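Long-range contacts in amino acid ABC transporter, periplasmic amino acid-binding protein (PDB 4Z9N), which binds glutathione and, as a family 3 periplasmic solute-binding protein, probably delivers its ligand to a membrane ABC transporter for uptake: residues Leu21-Asn26 / Val82-Asn88; Phe44-Tyr48 / Ile106-Asp110; Arg50-Ala55 / Lys284-Val289; Leu101-Asn107 / Phe213-Gln219. All blocks are in the same frame, centred on the assembly; numbering follows the deposited sequence.

How the contacts relate
From the N terminus, strand 21-25 opens contact 1, which closes when the chain returns at V82-N88. Inside that loop lies helix 44-57, whose start and later turns supply the first segments of contacts 2 and 3, so both cross contact 1 and each other. Strand 101-117 closes contact 2 and opens contact 4; the two share I106 and N107. Contact 4 closes at F213-Q219, nested inside the loop that K284-V289 completes as contact 3. Contacts 1 and 4 are in series but abut through a probable hydrogen bond from L85 N to T216 O. Together the contacts join these strands to helices 44-57 and 281-289, and contact 2 reaches the strand probably leading to the other lobe.

Contact 1 of 4, residues Leu21-Asn26 / Val82-Asn88; sequences LQCGVN and VDVLIRN. With GSH (glutathione), chain U.
L21-N26 and V82-N88 run side by side as parallel neighbours at the centre of an alpha/beta lobe of the type II periplasmic-binding-protein fold, and their C-terminal ends enter the glutathione pocket. The end-to-end directions differ by 41°, and strand 21-25 lies between 63-67 and 84-85, the 2-1-3 strand order of this fold. Backbone bonds support the pairing: G24 N reaches V84 O at 2.8 Å, with a nearly straight N-H...O angle of 171°, and I86 N returns to G24 O at 3.1 Å. At the start of the strand D83 grips Q22 twice: D83 N donates to Q22 O at 2.8 Å, while Q22 N meets D83 OD2 at 2.9 Å on its anti side. That same oxygen forms a salt bridge with K18. Beyond G24 the strands part, and a water bridges N26 N to I86 O.

Ligand binding begins there. R87 sends CG anti to its backbone N (chi1 -178°) and lays it against the V25-N26 peptide, with NE held by L68 O; NH1 and NH2 both donate to the gamma-glutamyl carbonyl OE1 of glutathione. N26 ND2 sits 4.0 Å above the R87 guanidinium plane, over its centre. G28 N holds N26 OD1, which fixes the amide so that both ND2 hydrogens are used. One goes to N88 OD1 at 2.9 Å, and the other to the cysteinyl carbonyl O2 of glutathione at 2.8 Å; that oxygen also accepts N88 ND2, at 2.9 Å.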
loop_
_atom_site.group_PDB
_atom_site.type_symbol
_atom_site.label_atom_id
_atom_site.label_comp_id
_atom_site.label_asym_id
_atom_site.label_seq_id
_atom_site.Cartn_x
_atom_site.Cartn_y
_atom_site.Cartn_z
ATOM N N LEU D 21 14.749 21.066 0.827
ATOM C CA LEU D 21 13.646 20.357 1.457
ATOM C C LEU D 21 13.818 20.368 2.983
ATOM O O LEU D 21 14.899 20.071 3.484
ATOM C CB LEU D 21 13.597 18.927 0.910
ATOM C CG LEU D 21 12.612 17.909 1.487
ATOM C CD1 LEU D 21 11.179 18.259 1.123
ATOM C CD2 LEU D 21 12.950 16.508 0.989
ATOM N N GLN D 22 12.774 20.736 3.722
ATOM C CA GLN D 22 12.844 20.710 5.187
ATOM C C GLN D 22 12.190 19.424 5.697
ATOM O O GLN D 22 10.995 19.243 5.513
ATOM C CB GLN D 22 12.144 21.935 5.786
ATOM C CG GLN D 22 12.380 22.182 7.282
ATOM C CD GLN D 22 13.787 22.666 7.594
ATOM O OE1 GLN D 22 14.300 23.586 6.946
ATOM N NE2 GLN D 22 14.400 22.086 8.617
ATOM N N CYS D 23 12.959 18.548 6.346
ATOM C CA CYS D 23 12.438 17.233 6.771
ATOM C C CYS D 23 12.389 17.006 8.278
ATOM O O CYS D 23 13.355 17.298 8.996
ATOM C CB CYS D 23 13.289 16.123 6.164
ATOM S SG CYS D 23 13.286 16.103 4.374
ATOM N N GLY D 24 11.278 16.462 8.761
ATOM C CA GLY D 24 11.219 16.031 10.144
ATOM C C GLY D 24 11.797 14.631 10.312
ATOM O O GLY D 24 11.322 13.680 9.677
ATOM N N VAL D 25 12.812 14.495 11.166
ATOM C CA VAL D 25 13.471 13.205 11.383
ATOM C C VAL D 25 13.640 12.923 12.872
ATOM O O VAL D 25 13.241 13.726 13.715
ATOM C CB VAL D 25 14.835 13.131 10.657
ATOM C CG1 VAL D 25 14.656 13.288 9.147
ATOM C CG2 VAL D 25 15.791 14.196 11.173
ATOM N N ASN D 26 14.239 11.772 13.173
ATOM C CA ASN D 26 14.440 11.326 14.545
ATOM C C ASN D 26 15.446 12.228 15.270
ATOM O O ASN D 26 16.249 12.910 14.628
ATOM C CB ASN D 26 14.917 9.872 14.551
ATOM C CG ASN D 26 14.579 9.162 15.837
ATOM O OD1 ASN D 26 15.218 9.405 16.869
ATOM N ND2 ASN D 26 13.590 8.254 15.788
ATOM N N VAL D 82 7.983 21.593 8.957
ATOM C CA VAL D 82 8.621 20.647 8.040
ATOM C C VAL D 82 7.676 20.339 6.890
ATOM O O VAL D 82 6.451 20.417 7.031
ATOM C CB VAL D 82 9.077 19.329 8.741
ATOM C CG1 VAL D 82 10.075 19.636 9.855
ATOM C CG2 VAL D 82 7.880 18.520 9.266
ATOM N N ASP D 83 8.267 19.981 5.756
ATOM C CA ASP D 83 7.535 19.684 4.531
ATOM C C ASP D 83 7.084 18.221 4.482
ATOM O O ASP D 83 6.104 17.893 3.818
ATOM C CB ASP D 83 8.413 19.995 3.311
ATOM C CG ASP D 83 8.907 21.434 3.302
ATOM O OD1 ASP D 83 8.085 22.355 3.487
ATOM O OD2 ASP D 83 10.124 21.642 3.119
ATOM N N VAL D 84 7.815 17.353 5.174
ATOM C CA VAL D 84 7.546 15.914 5.192
ATOM C C VAL D 84 8.112 15.340 6.490
ATOM O O VAL D 84 9.082 15.868 7.046
ATOM C CB VAL D 84 8.156 15.195 3.943
ATOM C CG1 VAL D 84 9.675 15.335 3.917
ATOM C CG2 VAL D 84 7.728 13.711 3.865
ATOM N N LEU D 85 7.479 14.281 6.982
ATOM C CA LEU D 85 7.922 13.593 8.184
ATOM C C LEU D 85 8.273 12.163 7.830
ATOM O O LEU D 85 7.408 11.395 7.423
ATOM C CB LEU D 85 6.835 13.621 9.262
ATOM C CG LEU D 85 7.139 12.871 10.557
ATOM C CD1 LEU D 85 8.231 13.599 11.378
ATOM C CD2 LEU D 85 5.850 12.734 11.397
ATOM N N ILE D 86 9.548 11.819 7.950
ATOM C CA ILE D 86 10.008 10.475 7.639
ATOM C C ILE D 86 10.795 10.043 8.854
ATOM O O ILE D 86 11.956 10.379 8.992
ATOM C CB ILE D 86 10.831 10.436 6.358
ATOM C CG1 ILE D 86 10.018 11.052 5.222
ATOM C CG2 ILE D 86 11.168 8.973 5.998
ATOM C CD1 ILE D 86 10.734 11.110 3.881
ATOM N N ARG D 87 10.135 9.334 9.761
ATOM C CA ARG D 87 10.676 9.181 11.102
ATOM C C ARG D 87 10.007 8.027 11.833
ATOM O O ARG D 87 9.351 8.242 12.849
ATOM C CB ARG D 87 10.501 10.505 11.878
ATOM C CG ARG D 87 11.059 10.534 13.312
ATOM C CD ARG D 87 10.147 11.342 14.213
ATOM N NE ARG D 87 10.455 11.193 15.639
ATOM C CZ ARG D 87 10.089 10.139 16.369
ATOM N NH1 ARG D 87 9.453 9.122 15.798
ATOM N NH2 ARG D 87 10.393 10.091 17.664
ATOM N N ASN D 88 10.198 6.809 11.318
ATOM C CA ASN D 88 9.731 5.576 11.974
ATOM C C ASN D 88 8.363 5.771 12.630
ATOM O O ASN D 88 8.141 5.362 13.762
ATOM C CB ASN D 88 10.782 5.041 13.015
ATOM C CG ASN D 88 11.269 6.101 14.041
ATOM O OD1 ASN D 88 11.912 7.101 13.688
ATOM N ND2 ASN D 88 11.017 5.833 15.330
HETATM N N1 GSH U . 6.466 3.666 15.414
HETATM C CA1 GSH U . 6.014 4.082 16.742
HETATM C C1 GSH U . 5.070 5.272 16.581
HETATM O O11 GSH U . 4.446 5.700 17.591
HETATM O O12 GSH U . 4.918 5.831 15.459
HETATM C CB1 GSH U . 7.183 4.516 17.641
HETATM C CG1 GSH U . 7.915 5.696 16.973
HETATM C CD1 GSH U . 8.904 6.289 17.970
HETATM O OE1 GSH U . 8.873 7.441 18.277
HETATM N N2 GSH U . 9.902 5.412 18.535
HETATM C CA2 GSH U . 10.825 5.975 19.503
HETATM C C2 GSH U . 11.700 7.081 18.895
HETATM O O2 GSH U . 11.871 7.224 17.727
HETATM C CB2 GSH U . 11.630 4.863 20.183
HETATM S SG2 GSH U . 12.827 4.090 19.059
HETATM N N3 GSH U . 12.295 8.015 19.828
HETATM C CA3 GSH U . 13.121 9.086 19.339
HETATM C C3 GSH U . 12.615 10.398 19.937
HETATM O O31 GSH U . 13.336 11.425 19.835
HETATM O O32 GSH U . 11.484 10.458 20.510
HETATM O O HOH W 1 13.965 9.997 10.868
#

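Contact 2 of 4, residues Phe44-Tyr48 / Ile106-Asp110; sequences FDVDY and INYYD
D45, in the first turn of a helix, faces N107, where strand 101-117 turns a corner; their CA atoms, 8.3 Å apart, are the nearest pair between the two segments. The helix is already formed here, Y48 N donating to F44 O at 3.2 Å, and it presents F44, D45 and Y48 around one asparagine. With chi1 at 67°, CG of N107 stands between its own backbone N and carbonyl carbon, and the amide reaches in between these three side chains. N107 ND2 donates to D45 OD1 at 3.0 Å, nearly along the C-O axis. Amide and carboxylate planes lie only 9° apart, and a water donates to both N107 OD1 and D45 OD1, closing a small polar ring. The other carboxylate oxygen, D45 OD2, accepts N88 N beside the ligand pocket.

Y48 covers the base of the same side chain. Its ring centroid is 3.7 Å from N107 CB, which lies over the face, 23° off the normal, as a CH-pi contact. F44 instead presents its edge: CZ comes within 3.4 Å of N107 O, an oxygen that also accepts Y292 OH. Next to it, F44 CE2 packs on Y108 CB at 4.1 Å. A strand that turns a corner while held to a helix of one lobe is consistent with the hinge of two-lobed periplasmic binding proteins, where extended strands pass from lobe to lobe.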
loop_
_atom_site.group_PDB
_atom_site.type_symbol
_atom_site.label_atom_id
_atom_site.label_comp_id
_atom_site.label_asym_id
_atom_site.label_seq_id
_atom_site.Cartn_x
_atom_site.Cartn_y
_atom_site.Cartn_z
ATOM N N PHE D 44 18.407 5.228 7.315
ATOM C CA PHE D 44 17.417 4.717 6.359
ATOM C C PHE D 44 16.358 5.779 6.038
ATOM O O PHE D 44 16.091 6.062 4.865
ATOM C CB PHE D 44 16.760 3.449 6.929
ATOM C CG PHE D 44 15.749 2.792 6.015
ATOM C CD1 PHE D 44 16.143 1.840 5.084
ATOM C CD2 PHE D 44 14.393 3.099 6.124
ATOM C CE1 PHE D 44 15.209 1.219 4.252
ATOM C CE2 PHE D 44 13.447 2.468 5.294
ATOM C CZ PHE D 44 13.866 1.531 4.361
ATOM N N ASP D 45 15.764 6.370 7.077
ATOM C CA ASP D 45 14.788 7.436 6.856
ATOM C C ASP D 45 15.482 8.692 6.324
ATOM O O ASP D 45 14.922 9.402 5.500
ATOM C CB ASP D 45 14.015 7.762 8.139
ATOM C CG ASP D 45 12.904 6.764 8.423
ATOM O OD1 ASP D 45 12.502 6.052 7.478
ATOM O OD2 ASP D 45 12.431 6.703 9.591
ATOM N N VAL D 46 16.697 8.971 6.796
ATOM C CA VAL D 46 17.454 10.096 6.248
ATOM C C VAL D 46 17.631 9.959 4.732
ATOM O O VAL D 46 17.427 10.924 3.981
ATOM C CB VAL D 46 18.817 10.240 6.945
ATOM C CG1 VAL D 46 19.773 11.093 6.104
ATOM C CG2 VAL D 46 18.616 10.858 8.342
ATOM N N ASP D 47 18.000 8.765 4.269
ATOM C CA ASP D 47 18.214 8.582 2.834
ATOM C C ASP D 47 16.907 8.773 2.052
ATOM O O ASP D 47 16.921 9.223 0.903
ATOM C CB ASP D 47 18.808 7.199 2.512
ATOM C CG ASP D 47 20.313 7.128 2.748
ATOM O OD1 ASP D 47 20.844 5.998 2.791
ATOM O OD2 ASP D 47 20.960 8.190 2.920
ATOM N N TYR D 48 15.781 8.425 2.666
ATOM C CA TYR D 48 14.484 8.646 2.022
ATOM C C TYR D 48 14.255 10.145 1.824
ATOM O O TYR D 48 13.758 10.571 0.784
ATOM C CB TYR D 48 13.341 8.023 2.842
ATOM C CG TYR D 48 12.761 6.796 2.166
ATOM C CD1 TYR D 48 13.387 5.553 2.278
ATOM C CD2 TYR D 48 11.624 6.888 1.374
ATOM C CE1 TYR D 48 12.881 4.439 1.638
ATOM C CE2 TYR D 48 11.117 5.766 0.711
ATOM C CZ TYR D 48 11.754 4.552 0.857
ATOM O OH TYR D 48 11.242 3.438 0.220
ATOM N N ILE D 106 4.578 3.333 2.569
ATOM C CA ILE D 106 5.117 2.641 3.727
ATOM C C ILE D 106 6.541 2.232 3.366
ATOM O O ILE D 106 6.732 1.372 2.522
ATOM C CB ILE D 106 4.259 1.419 4.108
ATOM C CG1 ILE D 106 2.893 1.855 4.662
ATOM C CG2 ILE D 106 4.990 0.534 5.123
ATOM C CD1 ILE D 106 1.836 0.750 4.558
ATOM N N ASN D 107 7.537 2.863 3.975
ATOM C CA ASN D 107 8.896 2.536 3.568
ATOM C C ASN D 107 9.501 1.420 4.421
ATOM O O ASN D 107 10.556 0.903 4.095
ATOM C CB ASN D 107 9.786 3.799 3.556
ATOM C CG ASN D 107 10.046 4.396 4.932
ATOM O OD1 ASN D 107 9.303 4.201 5.897
ATOM N ND2 ASN D 107 11.110 5.187 5.007
ATOM N N TYR D 108 8.816 1.016 5.486
ATOM C CA TYR D 108 9.326 -0.088 6.285
ATOM C C TYR D 108 8.183 -0.676 7.103
ATOM O O TYR D 108 7.609 0.024 7.928
ATOM C CB TYR D 108 10.466 0.384 7.208
ATOM C CG TYR D 108 11.172 -0.760 7.897
ATOM C CD1 TYR D 108 10.665 -1.307 9.068
ATOM C CD2 TYR D 108 12.319 -1.316 7.353
ATOM C CE1 TYR D 108 11.285 -2.369 9.684
ATOM C CE2 TYR D 108 12.947 -2.379 7.959
ATOM C CZ TYR D 108 12.421 -2.901 9.121
ATOM O OH TYR D 108 13.035 -3.969 9.722
ATOM N N TYR D 109 7.844 -1.945 6.850
ATOM C CA TYR D 109 6.858 -2.654 7.673
ATOM C C TYR D 109 7.548 -3.202 8.907
ATOM O O TYR D 109 8.460 -3.994 8.783
ATOM C CB TYR D 109 6.205 -3.806 6.912
ATOM C CG TYR D 109 5.391 -3.376 5.710
ATOM C CD1 TYR D 109 5.999 -3.191 4.480
ATOM C CD2 TYR D 109 4.025 -3.148 5.810
ATOM C CE1 TYR D 109 5.269 -2.798 3.369
ATOM C CE2 TYR D 109 3.284 -2.753 4.709
ATOM C CZ TYR D 109 3.917 -2.575 3.494
ATOM O OH TYR D 109 3.186 -2.195 2.392
ATOM N N ASP D 110 7.104 -2.785 10.094
ATOM C CA ASP D 110 7.700 -3.276 11.338
ATOM C C ASP D 110 6.595 -3.787 12.277
ATOM O O ASP D 110 5.416 -3.826 11.912
ATOM C CB ASP D 110 8.508 -2.166 12.015
ATOM C CG ASP D 110 9.705 -2.692 12.782
ATOM O OD1 ASP D 110 9.802 -3.924 12.961
ATOM O OD2 ASP D 110 10.554 -1.863 13.189
HETATM O O HOH W 2 9.813 5.692 8.204
#

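Contact 3 of 4, residues Arg50-Ala55 / Lys284-Val289; sequences RAVASA and KIIKGV
K284 and S54 meet where two helices of the alpha/beta lobe cross. Helix 44-57 is the connection of a beta-alpha-beta crossover from strand 21-25 to strand 63-67. It packs against helix 281-289 with the segment axes 7.8 Å apart and their directions 136° from one another. Tracing K284 outward, CB presses on S54 O at 3.3 Å, CG passes the same oxygen more loosely, and CD returns to 3.6 Å from S54 O while also nearing A55 O. The chain is extended as far as CE and bends only at its last torsion, so NZ leaves the interface for a long, weak ion pair with D280.

Deeper in, A51, S54 and A55, spaced i, i+3 and i+4, form a low ridge that fits against I285, G288 and V289. I285 CG1 touches A55 CB at 3.7 Å and also lies against A51 O, and its CG2 faces A51 CB. The branches of V289 divide the next turn between them: CG1 meets R50 CB at 3.7 Å, and CG2 meets A51 CB at the same separation. T231 and L235 of helix 222-240 extend this apolar patch, touching A51, A55 and I285. No hydrogen bond joins the two segments; S54 OG is turned back on its own helix, donating to R50 O at 2.7 Å. It comes from the face opposite the serine's own backbone N, and the outward neighbour of S54 OG is G288 CA, 3.7 Å away.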
loop_
_atom_site.group_PDB
_atom_site.type_symbol
_atom_site.label_atom_id
_atom_site.label_comp_id
_atom_site.label_asym_id
_atom_site.label_seq_id
_atom_site.Cartn_x
_atom_site.Cartn_y
_atom_site.Cartn_z
ATOM N N ARG D 50 16.648 12.343 1.517
ATOM C CA ARG D 50 17.579 12.724 0.470
ATOM C C ARG D 50 17.074 12.271 -0.896
ATOM O O ARG D 50 17.399 12.885 -1.915
ATOM C CB ARG D 50 18.970 12.148 0.735
ATOM C CG ARG D 50 19.599 12.594 2.060
ATOM C CD ARG D 50 21.118 12.405 2.021
ATOM N NE ARG D 50 21.725 12.691 3.314
ATOM C CZ ARG D 50 22.042 13.911 3.740
ATOM N NH1 ARG D 50 21.816 14.973 2.980
ATOM N NH2 ARG D 50 22.580 14.070 4.940
ATOM N N ALA D 51 16.298 11.192 -0.923
ATOM C CA ALA D 51 15.728 10.719 -2.189
ATOM C C ALA D 51 14.736 11.742 -2.754
ATOM O O ALA D 51 14.718 12.010 -3.962
ATOM C CB ALA D 51 15.039 9.338 -2.011
ATOM N N VAL D 52 13.919 12.316 -1.882
ATOM C CA VAL D 52 12.973 13.337 -2.300
ATOM C C VAL D 52 13.726 14.579 -2.756
ATOM O O VAL D 52 13.390 15.171 -3.780
ATOM C CB VAL D 52 11.985 13.657 -1.175
ATOM C CG1 VAL D 52 11.066 14.797 -1.566
ATOM C CG2 VAL D 52 11.175 12.405 -0.845
ATOM N N ALA D 53 14.759 14.959 -2.011
ATOM C CA ALA D 53 15.572 16.091 -2.414
ATOM C C ALA D 53 16.225 15.842 -3.775
ATOM O O ALA D 53 16.350 16.769 -4.589
ATOM C CB ALA D 53 16.626 16.391 -1.355
ATOM N N SER D 54 16.638 14.604 -4.031
ATOM C CA SER D 54 17.270 14.301 -5.320
ATOM C C SER D 54 16.254 14.372 -6.453
ATOM O O SER D 54 16.536 14.907 -7.517
ATOM C CB SER D 54 17.941 12.927 -5.305
ATOM O OG SER D 54 18.790 12.767 -4.184
ATOM N N ALA D 55 15.061 13.840 -6.210
ATOM C CA ALA D 55 13.971 13.929 -7.178
ATOM C C ALA D 55 13.701 15.357 -7.635
ATOM O O ALA D 55 13.364 15.603 -8.794
ATOM C CB ALA D 55 12.694 13.327 -6.580
ATOM N N LYS D 284 17.821 10.949 -11.235
ATOM C CA LYS D 284 18.275 11.811 -10.146
ATOM C C LYS D 284 18.177 11.119 -8.791
ATOM O O LYS D 284 19.110 11.226 -7.985
ATOM C CB LYS D 284 17.487 13.122 -10.101
ATOM C CG LYS D 284 17.608 13.990 -11.334
ATOM C CD LYS D 284 16.821 15.288 -11.134
ATOM C CE LYS D 284 16.922 16.218 -12.336
ATOM N NZ LYS D 284 18.282 16.226 -12.933
ATOM N N ILE D 285 17.061 10.422 -8.540
ATOM C CA ILE D 285 16.889 9.697 -7.288
ATOM C C ILE D 285 17.981 8.635 -7.127
ATOM O O ILE D 285 18.680 8.595 -6.113
ATOM C CB ILE D 285 15.481 9.039 -7.163
ATOM C CG1 ILE D 285 14.357 10.090 -7.160
ATOM C CG2 ILE D 285 15.431 8.204 -5.922
ATOM C CD1 ILE D 285 12.933 9.501 -7.255
ATOM N N ILE D 286 18.117 7.759 -8.116
ATOM C CA ILE D 286 19.030 6.633 -7.985
ATOM C C ILE D 286 20.500 7.094 -7.909
ATOM O O ILE D 286 21.306 6.530 -7.158
ATOM C CB ILE D 286 18.811 5.637 -9.140
ATOM C CG1 ILE D 286 17.359 5.158 -9.147
ATOM C CG2 ILE D 286 19.716 4.440 -8.983
ATOM C CD1 ILE D 286 16.919 4.473 -7.839
ATOM N N LYS D 287 20.851 8.124 -8.667
ATOM C CA LYS D 287 22.183 8.708 -8.544
ATOM C C LYS D 287 22.428 9.252 -7.140
ATOM O O LYS D 287 23.533 9.131 -6.597
ATOM C CB LYS D 287 22.376 9.819 -9.576
ATOM C CG LYS D 287 22.477 9.302 -11.001
ATOM C CD LYS D 287 23.432 10.116 -11.825
ATOM C CE LYS D 287 23.543 9.536 -13.233
ATOM N NZ LYS D 287 23.924 10.562 -14.252
ATOM N N GLY D 288 21.388 9.839 -6.553
ATOM C CA GLY D 288 21.508 10.467 -5.250
ATOM C C GLY D 288 21.640 9.506 -4.081
ATOM O O GLY D 288 22.436 9.743 -3.169
ATOM N N VAL D 289 20.866 8.422 -4.096
ATOM C CA VAL D 289 20.778 7.544 -2.927
ATOM C C VAL D 289 20.775 6.048 -3.282
ATOM O O VAL D 289 20.813 5.205 -2.387
ATOM C CB VAL D 289 19.521 7.878 -2.085
ATOM C CG1 VAL D 289 19.618 9.305 -1.484
ATOM C CG2 VAL D 289 18.260 7.714 -2.922
#

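Contact 4 of 4, residues Leu101-Asn107 / Phe213-Gln219; sequences LDFAGIN and FGLTVRQ. With NA (sodium ion), chain K.
D102 and Q219 meet at a sodium ion, at the end of the antiparallel pair where strand 101-106 of the type II binding-protein sheet starts and strand 213-218 stops. L101 O binds sodium at 2.6 Å, and D102 OD1 at 2.4 Å. Q219, just past the end of the facing strand, adds a ligand, D96 adds two, and D226 of the second subunit another, so the ion bridges the dimer. Next along the strands, D102 and V217 form a hydrogen-bonded pair: D102 N to V217 O is 2.8 Å, and V217 N to D102 O 2.9 Å. The register then slips by one residue at a beta bulge: L215 O takes A104 N at 2.7 Å, in the carbonyl plane, but L215 N turns to G105 O at 2.9 Å. Within the bulge G105 N is buried with no partner in the model.

Outside the backbone, A104 and L215 pack on one face beneath helix 222-240. On the other, chi1 of -64° lays the F103 ring alongside T216, pointing the same way, and the ring stacks on W91. T216 OG1 donates to G214 O from above the carbonyl plane, and stands 3.2 Å from F103 CE2.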
loop_
_atom_site.group_PDB
_atom_site.type_symbol
_atom_site.label_atom_id
_atom_site.label_comp_id
_atom_site.label_asym_id
_atom_site.label_seq_id
_atom_site.Cartn_x
_atom_site.Cartn_y
_atom_site.Cartn_z
ATOM N N LEU D 101 -3.532 14.865 8.323
ATOM C CA LEU D 101 -2.357 14.286 7.672
ATOM C C LEU D 101 -2.726 13.130 6.739
ATOM O O LEU D 101 -3.762 12.480 6.902
ATOM C CB LEU D 101 -1.346 13.801 8.716
ATOM C CG LEU D 101 -0.845 14.832 9.741
ATOM C CD1 LEU D 101 0.182 14.195 10.672
ATOM C CD2 LEU D 101 -0.278 16.095 9.066
ATOM N N ASP D 102 -1.860 12.888 5.761
ATOM C CA ASP D 102 -1.980 11.728 4.876
ATOM C C ASP D 102 -0.644 10.980 4.859
ATOM O O ASP D 102 0.384 11.478 5.333
ATOM C CB ASP D 102 -2.339 12.145 3.440
ATOM C CG ASP D 102 -3.829 12.365 3.227
ATOM O OD1 ASP D 102 -4.659 11.737 3.910
ATOM O OD2 ASP D 102 -4.164 13.184 2.350
ATOM N N PHE D 103 -0.655 9.798 4.269
ATOM C CA PHE D 103 0.548 8.974 4.183
ATOM C C PHE D 103 0.773 8.613 2.731
ATOM O O PHE D 103 -0.151 8.161 2.055
ATOM C CB PHE D 103 0.409 7.726 5.057
ATOM C CG PHE D 103 0.291 8.039 6.518
ATOM C CD1 PHE D 103 -0.945 8.351 7.086
ATOM C CD2 PHE D 103 1.417 8.052 7.325
ATOM C CE1 PHE D 103 -1.038 8.668 8.438
ATOM C CE2 PHE D 103 1.319 8.362 8.671
ATOM C CZ PHE D 103 0.109 8.673 9.220
ATOM N N ALA D 104 1.992 8.823 2.251
ATOM C CA ALA D 104 2.277 8.678 0.832
ATOM C C ALA D 104 2.782 7.273 0.497
ATOM O O ALA D 104 2.923 6.919 -0.672
ATOM C CB ALA D 104 3.275 9.721 0.397
ATOM N N GLY D 105 3.025 6.459 1.518
ATOM C CA GLY D 105 3.624 5.151 1.291
ATOM C C GLY D 105 4.184 4.603 2.593
ATOM O O GLY D 105 4.238 5.317 3.589
ATOM N N ILE D 106 4.578 3.333 2.569
ATOM C CA ILE D 106 5.117 2.641 3.727
ATOM C C ILE D 106 6.541 2.232 3.366
ATOM O O ILE D 106 6.732 1.372 2.522
ATOM C CB ILE D 106 4.259 1.419 4.108
ATOM C CG1 ILE D 106 2.893 1.855 4.662
ATOM C CG2 ILE D 106 4.990 0.534 5.123
ATOM C CD1 ILE D 106 1.836 0.750 4.558
ATOM N N ASN D 107 7.537 2.863 3.975
ATOM C CA ASN D 107 8.896 2.536 3.568
ATOM C C ASN D 107 9.501 1.420 4.421
ATOM O O ASN D 107 10.556 0.903 4.095
ATOM C CB ASN D 107 9.786 3.799 3.556
ATOM C CG ASN D 107 10.046 4.396 4.932
ATOM O OD1 ASN D 107 9.303 4.201 5.897
ATOM N ND2 ASN D 107 11.110 5.187 5.007
ATOM N N PHE D 213 5.744 1.887 8.910
ATOM C CA PHE D 213 6.335 3.235 8.955
ATOM C C PHE D 213 5.891 3.997 7.714
ATOM O O PHE D 213 6.111 3.519 6.597
ATOM C CB PHE D 213 7.869 3.178 8.995
ATOM C CG PHE D 213 8.437 2.566 10.252
ATOM C CD1 PHE D 213 7.604 2.164 11.293
ATOM C CD2 PHE D 213 9.813 2.411 10.395
ATOM C CE1 PHE D 213 8.135 1.589 12.459
ATOM C CE2 PHE D 213 10.364 1.832 11.551
ATOM C CZ PHE D 213 9.512 1.440 12.597
ATOM N N GLY D 214 5.283 5.165 7.900
ATOM C CA GLY D 214 4.689 5.896 6.786
ATOM C C GLY D 214 5.363 7.202 6.433
ATOM O O GLY D 214 5.897 7.885 7.289
ATOM N N LEU D 215 5.385 7.505 5.138
ATOM C CA LEU D 215 5.865 8.780 4.635
ATOM C C LEU D 215 4.760 9.798 4.831
ATOM O O LEU D 215 3.744 9.761 4.136
ATOM C CB LEU D 215 6.247 8.647 3.160
ATOM C CG LEU D 215 7.242 7.503 2.930
ATOM C CD1 LEU D 215 7.489 7.313 1.456
ATOM C CD2 LEU D 215 8.552 7.751 3.673
ATOM N N THR D 216 4.943 10.700 5.789
ATOM C CA THR D 216 3.805 11.438 6.330
ATOM C C THR D 216 3.782 12.872 5.815
ATOM O O THR D 216 4.789 13.553 5.878
ATOM C CB THR D 216 3.860 11.405 7.865
ATOM O OG1 THR D 216 4.029 10.040 8.278
ATOM C CG2 THR D 216 2.577 11.969 8.479
ATOM N N VAL D 217 2.650 13.297 5.257
ATOM C CA VAL D 217 2.495 14.647 4.711
ATOM C C VAL D 217 1.183 15.251 5.207
ATOM O O VAL D 217 0.333 14.548 5.762
ATOM C CB VAL D 217 2.524 14.668 3.161
ATOM C CG1 VAL D 217 3.905 14.274 2.611
ATOM C CG2 VAL D 217 1.436 13.759 2.590
ATOM N N ARG D 218 1.016 16.550 4.994
ATOM C CA ARG D 218 -0.257 17.205 5.292
ATOM C C ARG D 218 -1.303 16.801 4.251
ATOM O O ARG D 218 -0.972 16.597 3.089
ATOM C CB ARG D 218 -0.093 18.731 5.316
ATOM C CG ARG D 218 0.766 19.234 6.462
ATOM C CD ARG D 218 0.875 20.757 6.460
ATOM N NE ARG D 218 1.588 21.263 5.297
ATOM C CZ ARG D 218 2.910 21.367 5.218
ATOM N NH1 ARG D 218 3.675 20.989 6.232
ATOM N NH2 ARG D 218 3.471 21.832 4.112
ATOM N N GLN D 219 -2.560 16.680 4.676
ATOM C CA GLN D 219 -3.691 16.617 3.742
ATOM C C GLN D 219 -3.809 17.900 2.919
ATOM O O GLN D 219 -3.243 18.932 3.274
ATOM C CB GLN D 219 -5.007 16.376 4.499
ATOM C CG GLN D 219 -5.101 14.987 5.098
ATOM C CD GLN D 219 -6.403 14.723 5.845
ATOM O OE1 GLN D 219 -6.722 13.568 6.172
ATOM N NE2 GLN D 219 -7.160 15.787 6.123
HETATM NA NA NA K . -5.808 11.284 5.909
#